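Side-chain contacts in 3-deoxy-d-manno-octulosonic-acid transferase (Acinetobacter baumannii, PDB 4BFC), which probably transfers 3-deoxy-D-manno-octulosonic acid (Kdo) from CMP-Kdo to a lipid A precursor in lipopolysaccharide synthesis, the C-terminal domain present here binding CMP-Kdo: residues A48-H51 against A52-Q56; P81-F84 against D85-E89; D171-D175 against E176-L180; L196-P199 against E200-E203. One frame throughout, in Å; residues are numbered along the deposited sequence.

Contact 1: residues A48-H51 against A52-Q56; sequences ASTH and APEEQ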
loop_
_atom_site.group_PDB
_atom_site.type_symbol
_atom_site.label_atom_id
_atom_site.label_comp_id
_atom_site.label_asym_id
_atom_site.label_seq_id
_atom_site.Cartn_x
_atom_site.Cartn_y
_atom_site.Cartn_z
ATOM N N ALA A 48 3.096 -9.023 -14.372
ATOM C CA ALA A 48 3.365 -7.621 -13.958
ATOM C C ALA A 48 2.549 -7.252 -12.767
ATOM O O ALA A 48 1.371 -7.606 -12.660
ATOM C CB ALA A 48 3.059 -6.679 -15.118
ATOM N N SER A 49 3.183 -6.499 -11.855
ATOM C CA SER A 49 2.485 -6.076 -10.616
ATOM C C SER A 49 1.884 -7.238 -9.814
ATOM O O SER A 49 0.737 -7.181 -9.350
ATOM C CB SER A 49 1.446 -5.013 -10.921
ATOM O OG SER A 49 2.088 -3.888 -11.477
ATOM N N THR A 50 2.669 -8.282 -9.644
ATOM C CA THR A 50 2.213 -9.508 -9.020
ATOM C C THR A 50 2.258 -9.405 -7.505
ATOM O O THR A 50 3.053 -8.656 -6.903
ATOM C CB THR A 50 3.047 -10.736 -9.457
ATOM O OG1 THR A 50 4.436 -10.450 -9.303
ATOM C CG2 THR A 50 2.748 -11.063 -10.952
ATOM N N HIS A 51 1.368 -10.186 -6.893
ATOM C CA HIS A 51 1.274 -10.464 -5.447
ATOM C C HIS A 51 1.340 -11.945 -5.185
ATOM O O HIS A 51 0.972 -12.730 -6.088
ATOM C CB HIS A 51 -0.086 -10.006 -4.912
ATOM C CG HIS A 51 -0.385 -8.523 -5.043
ATOM N ND1 HIS A 51 -0.815 -7.785 -3.993
ATOM C CD2 HIS A 51 -0.310 -7.658 -6.133
ATOM C CE1 HIS A 51 -1.064 -6.514 -4.440
ATOM N NE2 HIS A 51 -0.743 -6.445 -5.719
ATOM N N ALA A 52 1.697 -12.354 -3.948
ATOM C CA ALA A 52 1.646 -13.775 -3.549
ATOM C C ALA A 52 0.168 -14.190 -3.615
ATOM O O ALA A 52 -0.713 -13.434 -3.190
ATOM C CB ALA A 52 2.162 -13.964 -2.151
ATOM N N PRO A 53 -0.136 -15.387 -4.120
ATOM C CA PRO A 53 0.722 -16.525 -4.555
ATOM C C PRO A 53 0.817 -16.573 -6.093
ATOM O O PRO A 53 1.129 -17.624 -6.689
ATOM C CB PRO A 53 -0.092 -17.726 -4.048
ATOM C CG PRO A 53 -1.469 -17.315 -4.335
ATOM C CD PRO A 53 -1.546 -15.823 -4.002
ATOM N N GLU A 54 0.607 -15.444 -6.734
ATOM C CA GLU A 54 0.540 -15.380 -8.234
ATOM C C GLU A 54 1.871 -15.823 -8.894
ATOM O O GLU A 54 1.818 -16.496 -9.926
ATOM C CB GLU A 54 0.171 -14.007 -8.726
ATOM C CG GLU A 54 -1.211 -13.540 -8.310
ATOM C CD GLU A 54 -1.539 -12.140 -8.815
ATOM O OE1 GLU A 54 -0.647 -11.222 -8.734
ATOM O OE2 GLU A 54 -2.647 -11.937 -9.348
ATOM N N GLU A 55 3.039 -15.374 -8.388
ATOM C CA GLU A 55 4.327 -15.783 -8.953
ATOM C C GLU A 55 4.493 -17.309 -8.849
ATOM O O GLU A 55 4.794 -17.930 -9.903
ATOM C CB GLU A 55 5.540 -15.100 -8.361
ATOM C CG GLU A 55 5.535 -13.547 -8.376
ATOM C CD GLU A 55 4.984 -12.993 -7.085
ATOM O OE1 GLU A 55 4.675 -13.737 -6.110
ATOM O OE2 GLU A 55 4.867 -11.761 -7.011
ATOM N N GLN A 56 4.311 -17.864 -7.646
ATOM C CA GLN A 56 4.380 -19.311 -7.441
ATOM C C GLN A 56 3.435 -20.021 -8.445
ATOM O O GLN A 56 3.891 -20.958 -9.177
ATOM C CB GLN A 56 4.030 -19.639 -6.000
ATOM C CG GLN A 56 4.054 -21.128 -5.697
ATOM C CD GLN A 56 5.469 -21.638 -5.714
ATOM O OE1 GLN A 56 6.337 -21.070 -5.067
ATOM N NE2 GLN A 56 5.718 -22.715 -6.473
#
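The H51 ring meets E54 OE1 and the N of A52 obliquely. At the ring edge and in its plane sits the backbone O of S49, 3.4 Å from H51 CD2. The ring of H80 packs edge-to-face with it. The ring of H145 lies at about 25° to it, and H145 NE2 is hydrogen-bonded to H51 NE2. A sulfate ion, probably from the crystallisation liquor, lies about 3 Å from the H51 side chain.

The E54 carboxylate is gripped at both oxygens. H51 N donates to E54 OE1 at 2.9 Å with an almost straight bond (171°), from the anti side and 24° out of the carboxylate plane. G136 N also reaches OE1, while S137 N and L138 N hold OE2. The E54 chain is extended beyond CG, which carries the carboxylate back past H51 O to the amide of H51. These four N-H groups probably stabilise its negative charge.

The segments form the turn from strand 43-50 into helix 54-68, in the first beta-alpha-beta unit of the Rossmann-like domain. A cis peptide bond precedes P53, the N-cap residue. E54 N closes the turn on a lone pair of H51 O, at 2.8 Å.

E55 bends at chi2 (93°) to bring its carboxylate over to T50. T50 OG1 donates to E55 OE2 at 2.7 Å, again from the anti side. The other oxygen, E55 OE1, forms a salt bridge with R83 NH2.

Contact 2: residues P81-F84 against D85-E89; sequences PERF and DEVFE. With BME (beta-mercaptoethanol), chain D.
The 3-10 segment P81-R83 runs straight into the helix, where R83 and F84 accept from V87 and F88. P81 presents its CA over the centre of one face of the F84 ring, 3.5 Å above the plane.

E82 N donates to O1 of a beta-mercaptoethanol molecule, probably from the crystallisation liquor. E82 O is bridged by two waters, one to D85 N and the other to E86 N. The waters thus bind amides in the opening turn of the helix. The E82 carboxylate turns to H145 and N146 of the second subunit.

R83 O takes the N-H of V87 at 3.0 Å. The R83 side chain bends at chi3 (65°), and V87 CG2 lies over one face of the guanidinium, 3.8 Å from R83 NH2. E86 CG is 4.0 Å from the same NH2. Water 3 lies in the guanidinium plane at its edge and accepts from R83 NH2 at 3.0 Å. It is 2.7 Å from E86 OE2, a probable donation, since other acceptors compete for its protons.

F84 O accepts from F88 N at 3.0 Å, which continues the helical pattern of helix 84-93. The F84 side chain packs on P78.

R83 NE binds N165 O of the second subunit. E86 takes the amides of T168 and I169 of that subunit. R83 and E86 are therefore joined by water rather than by a direct ion pair, and both serve the subunit interface.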
loop_
_atom_site.group_PDB
_atom_site.type_symbol
_atom_site.label_atom_id
_atom_site.label_comp_id
_atom_site.label_asym_id
_atom_site.label_seq_id
_atom_site.Cartn_x
_atom_site.Cartn_y
_atom_site.Cartn_z
ATOM N N PRO A 81 8.358 -3.850 -3.850
ATOM C CA PRO A 81 9.816 -4.106 -3.797
ATOM C C PRO A 81 10.384 -4.938 -2.637
ATOM O O PRO A 81 11.428 -5.660 -2.812
ATOM C CB PRO A 81 10.426 -2.694 -3.903
ATOM C CG PRO A 81 9.403 -1.968 -4.728
ATOM C CD PRO A 81 8.083 -2.439 -4.146
ATOM N N GLU A 82 9.725 -4.903 -1.455
ATOM C CA GLU A 82 10.226 -5.624 -0.318
ATOM C C GLU A 82 10.189 -7.143 -0.597
ATOM O O GLU A 82 10.950 -7.871 -0.029
ATOM C CB GLU A 82 9.478 -5.286 0.991
ATOM C CG GLU A 82 8.016 -5.664 1.006
ATOM C CD GLU A 82 7.419 -5.746 2.460
ATOM O OE1 GLU A 82 8.178 -5.683 3.423
ATOM O OE2 GLU A 82 6.216 -5.953 2.531
ATOM N N ARG A 83 9.368 -7.526 -1.592
ATOM C CA ARG A 83 9.214 -8.918 -1.981
ATOM C C ARG A 83 10.163 -9.390 -3.064
ATOM O O ARG A 83 10.103 -10.545 -3.442
ATOM C CB ARG A 83 7.754 -9.261 -2.409
ATOM C CG ARG A 83 6.740 -9.234 -1.278
ATOM C CD ARG A 83 5.395 -9.784 -1.658
ATOM N NE ARG A 83 5.453 -11.222 -1.986
ATOM C CZ ARG A 83 5.279 -11.684 -3.220
ATOM N NH1 ARG A 83 5.027 -10.858 -4.256
ATOM N NH2 ARG A 83 5.341 -13.013 -3.420
ATOM N N PHE A 84 10.989 -8.509 -3.656
ATOM C CA PHE A 84 11.916 -9.000 -4.695
ATOM C C PHE A 84 12.740 -10.208 -4.302
ATOM O O PHE A 84 12.803 -11.154 -5.053
ATOM C CB PHE A 84 12.824 -7.838 -5.129
ATOM C CG PHE A 84 12.115 -6.717 -5.883
ATOM C CD1 PHE A 84 10.785 -6.809 -6.407
ATOM C CD2 PHE A 84 12.759 -5.481 -5.995
ATOM C CE1 PHE A 84 10.230 -5.753 -7.142
ATOM C CE2 PHE A 84 12.180 -4.423 -6.680
ATOM C CZ PHE A 84 10.917 -4.534 -7.251
ATOM N N ASP A 85 13.436 -10.229 -3.139
ATOM C CA ASP A 85 14.215 -11.407 -2.763
ATOM C C ASP A 85 13.332 -12.640 -2.538
ATOM O O ASP A 85 13.762 -13.758 -2.870
ATOM C CB ASP A 85 15.072 -11.092 -1.499
ATOM C CG ASP A 85 16.231 -10.213 -1.820
ATOM O OD1 ASP A 85 16.561 -10.007 -3.027
ATOM O OD2 ASP A 85 16.840 -9.723 -0.856
ATOM N N GLU A 86 12.124 -12.448 -2.027
ATOM C CA GLU A 86 11.126 -13.538 -1.861
ATOM C C GLU A 86 10.815 -14.215 -3.183
ATOM O O GLU A 86 10.806 -15.445 -3.275
ATOM C CB GLU A 86 9.828 -13.051 -1.184
ATOM C CG GLU A 86 8.621 -13.993 -1.283
ATOM C CD GLU A 86 8.759 -15.250 -0.431
ATOM O OE1 GLU A 86 9.760 -15.372 0.357
ATOM O OE2 GLU A 86 7.887 -16.158 -0.569
ATOM N N VAL A 87 10.551 -13.407 -4.195
ATOM C CA VAL A 87 10.232 -13.937 -5.515
ATOM C C VAL A 87 11.466 -14.614 -6.146
ATOM O O VAL A 87 11.291 -15.666 -6.750
ATOM C CB VAL A 87 9.623 -12.839 -6.359
ATOM C CG1 VAL A 87 9.364 -13.339 -7.795
ATOM C CG2 VAL A 87 8.309 -12.348 -5.744
ATOM N N PHE A 88 12.696 -14.053 -5.964
ATOM C CA PHE A 88 13.884 -14.756 -6.397
ATOM C C PHE A 88 13.878 -16.177 -5.794
ATOM O O PHE A 88 14.078 -17.165 -6.556
ATOM C CB PHE A 88 15.162 -13.972 -6.072
ATOM C CG PHE A 88 16.385 -14.630 -6.673
ATOM C CD1 PHE A 88 16.558 -14.630 -8.057
ATOM C CD2 PHE A 88 17.326 -15.259 -5.846
ATOM C CE1 PHE A 88 17.675 -15.219 -8.635
ATOM C CE2 PHE A 88 18.439 -15.865 -6.410
ATOM C CZ PHE A 88 18.607 -15.859 -7.809
ATOM N N GLU A 89 13.616 -16.304 -4.495
ATOM C CA GLU A 89 13.550 -17.640 -3.868
ATOM C C GLU A 89 12.499 -18.587 -4.458
ATOM O O GLU A 89 12.740 -19.791 -4.572
ATOM C CB GLU A 89 13.404 -17.578 -2.373
ATOM C CG GLU A 89 14.567 -16.948 -1.675
ATOM C CD GLU A 89 15.852 -17.674 -1.974
ATOM O OE1 GLU A 89 15.915 -18.907 -1.771
ATOM O OE2 GLU A 89 16.788 -16.998 -2.445
HETATM C C1 BME D . 8.390 -1.436 -0.361
HETATM C C2 BME D . 9.703 -1.468 0.317
HETATM O O1 BME D . 7.920 -2.758 -0.624
HETATM S S2 BME D . 9.401 -1.586 2.100
HETATM O O HOH W 1 13.510 -7.865 -1.399
HETATM O O HOH W 2 11.964 -10.440 0.074
HETATM O O HOH W 3 5.466 -15.251 -1.433
#

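Contact 3: residues D171-D175 against E176-L180; sequences DEFID and ENAVL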
loop_
_atom_site.group_PDB
_atom_site.type_symbol
_atom_site.label_atom_id
_atom_site.label_comp_id
_atom_site.label_asym_id
_atom_site.label_seq_id
_atom_site.Cartn_x
_atom_site.Cartn_y
_atom_site.Cartn_z
ATOM N N ASP A 171 -14.237 -3.897 -17.375
ATOM C CA ASP A 171 -15.521 -4.167 -18.108
ATOM C C ASP A 171 -15.645 -3.456 -19.452
ATOM O O ASP A 171 -16.156 -4.052 -20.403
ATOM C CB ASP A 171 -16.737 -3.884 -17.243
ATOM C CG ASP A 171 -16.900 -4.869 -16.120
ATOM O OD1 ASP A 171 -16.290 -5.953 -16.158
ATOM O OD2 ASP A 171 -17.646 -4.546 -15.188
ATOM N N GLU A 172 -15.165 -2.234 -19.585
ATOM C CA GLU A 172 -15.197 -1.570 -20.903
ATOM C C GLU A 172 -14.411 -2.415 -21.937
ATOM O O GLU A 172 -14.798 -2.538 -23.111
ATOM C CB GLU A 172 -14.538 -0.207 -20.836
ATOM C CG GLU A 172 -15.378 0.907 -20.235
ATOM C CD GLU A 172 -14.576 2.158 -19.897
ATOM O OE1 GLU A 172 -13.367 2.254 -20.233
ATOM O OE2 GLU A 172 -15.149 3.057 -19.263
ATOM N N PHE A 173 -13.301 -3.006 -21.486
ATOM C CA PHE A 173 -12.485 -3.833 -22.349
ATOM C C PHE A 173 -13.060 -5.259 -22.575
ATOM O O PHE A 173 -12.946 -5.793 -23.682
ATOM C CB PHE A 173 -11.025 -3.824 -21.873
ATOM C CG PHE A 173 -10.285 -2.535 -22.217
ATOM C CD1 PHE A 173 -9.592 -2.378 -23.395
ATOM C CD2 PHE A 173 -10.254 -1.486 -21.303
ATOM C CE1 PHE A 173 -8.920 -1.207 -23.710
ATOM C CE2 PHE A 173 -9.602 -0.290 -21.600
ATOM C CZ PHE A 173 -8.910 -0.151 -22.804
ATOM N N ILE A 174 -13.734 -5.841 -21.586
ATOM C CA ILE A 174 -14.371 -7.139 -21.771
ATOM C C ILE A 174 -15.517 -6.973 -22.778
ATOM O O ILE A 174 -15.701 -7.841 -23.653
ATOM C CB ILE A 174 -14.932 -7.708 -20.440
ATOM C CG1 ILE A 174 -13.809 -8.043 -19.427
ATOM C CG2 ILE A 174 -15.806 -8.953 -20.657
ATOM C CD1 ILE A 174 -14.412 -8.398 -18.071
ATOM N N ASP A 175 -16.251 -5.856 -22.689
ATOM C CA ASP A 175 -17.408 -5.621 -23.584
ATOM C C ASP A 175 -17.005 -5.512 -25.039
ATOM O O ASP A 175 -17.821 -5.805 -25.905
ATOM C CB ASP A 175 -18.168 -4.344 -23.241
ATOM C CG ASP A 175 -18.848 -4.405 -21.901
ATOM O OD1 ASP A 175 -19.073 -5.508 -21.361
ATOM O OD2 ASP A 175 -19.161 -3.311 -21.387
ATOM N N GLU A 176 -15.787 -5.057 -25.320
ATOM C CA GLU A 176 -15.294 -4.983 -26.707
ATOM C C GLU A 176 -14.327 -6.125 -27.125
ATOM O O GLU A 176 -13.610 -5.961 -28.137
ATOM C CB GLU A 176 -14.619 -3.649 -26.945
ATOM C CG GLU A 176 -15.518 -2.451 -26.680
ATOM C CD GLU A 176 -16.703 -2.408 -27.599
ATOM O OE1 GLU A 176 -16.495 -2.505 -28.831
ATOM O OE2 GLU A 176 -17.839 -2.275 -27.085
ATOM N N ASN A 177 -14.296 -7.213 -26.343
ATOM C CA ASN A 177 -13.389 -8.379 -26.536
ATOM C C ASN A 177 -11.939 -7.933 -26.659
ATOM O O ASN A 177 -11.213 -8.291 -27.573
ATOM C CB ASN A 177 -13.860 -9.220 -27.762
ATOM C CG ASN A 177 -15.242 -9.807 -27.533
ATOM O OD1 ASN A 177 -15.466 -10.539 -26.562
ATOM N ND2 ASN A 177 -16.183 -9.450 -28.379
ATOM N N ALA A 178 -11.528 -7.114 -25.689
ATOM C CA ALA A 178 -10.297 -6.387 -25.828
ATOM C C ALA A 178 -9.275 -6.768 -24.734
ATOM O O ALA A 178 -8.128 -6.346 -24.837
ATOM C CB ALA A 178 -10.571 -4.901 -25.822
ATOM N N VAL A 179 -9.695 -7.639 -23.813
ATOM C CA VAL A 179 -8.900 -8.110 -22.662
ATOM C C VAL A 179 -9.323 -9.548 -22.348
ATOM O O VAL A 179 -10.510 -9.936 -22.517
ATOM C CB VAL A 179 -9.106 -7.219 -21.418
ATOM C CG1 VAL A 179 -10.495 -7.396 -20.802
ATOM C CG2 VAL A 179 -8.012 -7.526 -20.366
ATOM N N LEU A 180 -8.371 -10.361 -21.955
ATOM C CA LEU A 180 -8.618 -11.746 -21.659
ATOM C C LEU A 180 -8.717 -12.008 -20.172
ATOM O O LEU A 180 -7.850 -11.632 -19.352
ATOM C CB LEU A 180 -7.553 -12.660 -22.316
ATOM C CG LEU A 180 -7.518 -12.409 -23.853
ATOM C CD1 LEU A 180 -6.176 -12.837 -24.417
ATOM C CD2 LEU A 180 -8.602 -13.191 -24.533
HETATM O O HOH W 4 -14.592 -10.406 -23.797
#
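F173 turns the edge of its ring to A178, whose CB lies near the ring plane and 3.6 Å from F173 CD1. F173 CB, rather than the ring, meets V179, with V179 CG1 3.8 Å away. I174 comes across the same methyl at an angle, its CG1 3.6 Å from V179 CG1. V179 CG1 stands between its own backbone N and carbonyl carbon (chi1 71°), and this aims the methyl back at the helix. One methyl thus touches both F173 and I174.

The backbone turn that allows this is a Schellman motif, which ends helix 167-175. N177, with positive phi, is the C-prime residue. A178 N donates to F173 O at 2.8 Å, and N177 N to I174 O at 3.1 Å. The second donor stands well above the carbonyl plane. E176 N makes two bonds, both weak, to E172 O and F173 O.

The chain then leads to strand 180-181, one of the two outermost strands of the sheet within this chain. Beyond the turn, F173 packs on V212 and L213 of the last helix, and on M151.

Water 4 donates at 2.8 Å to I174 O and at 2.9 Å to N177 OD1. The F173 and I174 carbonyls at the helix end are thus met by amides from beyond it, and that of I174 by a water as well, while F173, I174, A178 and V179 make an apolar contact.

Contact 4: residues L196-P199 against E200-E203; sequences LAEP and EATE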
loop_
_atom_site.group_PDB
_atom_site.type_symbol
_atom_site.label_atom_id
_atom_site.label_comp_id
_atom_site.label_asym_id
_atom_site.label_seq_id
_atom_site.Cartn_x
_atom_site.Cartn_y
_atom_site.Cartn_z
ATOM N N LEU A 196 0.258 -16.804 -28.502
ATOM C CA LEU A 196 1.550 -16.824 -29.154
ATOM C C LEU A 196 1.438 -17.641 -30.416
ATOM O O LEU A 196 2.157 -17.372 -31.350
ATOM C CB LEU A 196 2.610 -17.405 -28.231
ATOM C CG LEU A 196 3.058 -16.576 -27.018
ATOM C CD1 LEU A 196 3.897 -17.454 -26.098
ATOM C CD2 LEU A 196 3.761 -15.301 -27.541
ATOM N N ALA A 197 0.516 -18.611 -30.411
ATOM C CA ALA A 197 0.292 -19.422 -31.640
ATOM C C ALA A 197 -0.666 -18.819 -32.636
ATOM O O ALA A 197 -0.859 -19.420 -33.718
ATOM C CB ALA A 197 -0.219 -20.796 -31.226
ATOM N N GLU A 198 -1.284 -17.677 -32.334
ATOM C CA GLU A 198 -2.427 -17.133 -33.092
ATOM C C GLU A 198 -2.192 -15.640 -33.396
ATOM O O GLU A 198 -2.842 -14.781 -32.815
ATOM C CB GLU A 198 -3.741 -17.325 -32.311
ATOM C CG GLU A 198 -4.048 -18.807 -32.043
ATOM C CD GLU A 198 -5.360 -19.058 -31.347
ATOM O OE1 GLU A 198 -6.167 -18.118 -31.217
ATOM O OE2 GLU A 198 -5.615 -20.219 -30.925
ATOM N N PRO A 199 -1.276 -15.342 -34.337
ATOM C CA PRO A 199 -0.985 -13.964 -34.755
ATOM C C PRO A 199 -2.250 -13.232 -35.194
ATOM O O PRO A 199 -2.431 -12.066 -34.814
ATOM C CB PRO A 199 0.023 -14.146 -35.892
ATOM C CG PRO A 199 0.627 -15.472 -35.648
ATOM C CD PRO A 199 -0.487 -16.309 -35.108
ATOM N N GLU A 200 -3.167 -13.905 -35.914
ATOM C CA GLU A 200 -4.447 -13.256 -36.284
ATOM C C GLU A 200 -5.377 -12.877 -35.100
ATOM O O GLU A 200 -5.830 -11.722 -35.013
ATOM C CB GLU A 200 -5.172 -14.035 -37.435
ATOM C CG GLU A 200 -6.697 -14.131 -37.336
ATOM C CD GLU A 200 -7.333 -14.914 -38.497
ATOM O OE1 GLU A 200 -6.602 -15.606 -39.258
ATOM O OE2 GLU A 200 -8.573 -14.847 -38.641
ATOM N N ALA A 201 -5.633 -13.807 -34.180
ATOM C CA ALA A 201 -6.374 -13.506 -32.941
ATOM C C ALA A 201 -5.721 -12.408 -32.095
ATOM O O ALA A 201 -6.406 -11.499 -31.627
ATOM C CB ALA A 201 -6.605 -14.767 -32.094
ATOM N N THR A 202 -4.405 -12.468 -31.892
ATOM C CA THR A 202 -3.748 -11.418 -31.099
ATOM C C THR A 202 -3.823 -10.062 -31.840
ATOM O O THR A 202 -4.083 -9.040 -31.219
ATOM C CB THR A 202 -2.311 -11.792 -30.678
ATOM O OG1 THR A 202 -1.483 -11.837 -31.835
ATOM C CG2 THR A 202 -2.337 -13.152 -30.065
ATOM N N GLU A 203 -3.670 -10.066 -33.163
ATOM C CA GLU A 203 -3.826 -8.835 -33.950
ATOM C C GLU A 203 -5.226 -8.230 -33.771
ATOM O O GLU A 203 -5.350 -7.020 -33.573
ATOM C CB GLU A 203 -3.533 -9.089 -35.429
ATOM C CG GLU A 203 -3.641 -7.863 -36.339
ATOM C CD GLU A 203 -3.664 -8.236 -37.833
ATOM O OE1 GLU A 203 -4.011 -9.398 -38.177
ATOM O OE2 GLU A 203 -3.350 -7.357 -38.667
#
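E198 and P199 open helix 199-214 with carbonyls that T202 and E203 grip, and E198 is its N-cap residue. The chain passes here from helix 185-197 to the next helix with hardly a loop between them. This corner joins two of the C-terminal helices at the surface of the domain. On the earlier helix, L196 packs on Q43 and V45 of strand 43-50.

Two backbone hydrogen bonds form the first turn. T202 N donates to E198 O at 2.9 Å, nearly straight (173°). E203 N donates to P199 O at 2.9 Å, tilted from the carbonyl plane. P199 stands directly after the N-cap, where a helix does not call on the residue's own N-H, so its ring nitrogen costs no bond.

One bond comes from a side chain. T202 OG1 donates to P199 O at 3.1 Å, from above the carbonyl plane. P199 O accepts both T202 OG1 and E203 N, which reach it from the same face of its plane. The torsion that places OG1 between backbone N and carbonyl carbon (chi1 68°) points the hydroxyl back along the helix.

The remaining contacts are packing. T202 CG2 rests 3.2 Å from E198 O. E203 CB lies equally near P199 O. The E198 chain is extended beyond CG and runs past A201, with E198 CB 3.8 Å from A201 CB and E198 OE1 3.5 Å from that same methyl carbon.

How the contacts relate
Contacts 1 and 2 touch. Their centres are 10 Å apart, and E55 OE1 of contact 1 pairs with R83 NH2 of contact 2 at 2.9 Å. A52 CB packs on R83 NH2, and E55 CD on V87 CG2, each 3.6 Å apart. Contacts 3 and 4 do not touch, with nearest atoms about 7 Å apart. Contact 2 lies on the opposite side of the chain's centre from both, its centre 32 Å from that of contact 3 and 33 Å from that of contact 4. A sulfate lies beside H51 in contact 1. Whether it marks part of the CMP-Kdo pocket is not established. Contact 3 leads into strand 180-181, and contact 4 is the corner between helices 185-197 and 199-214.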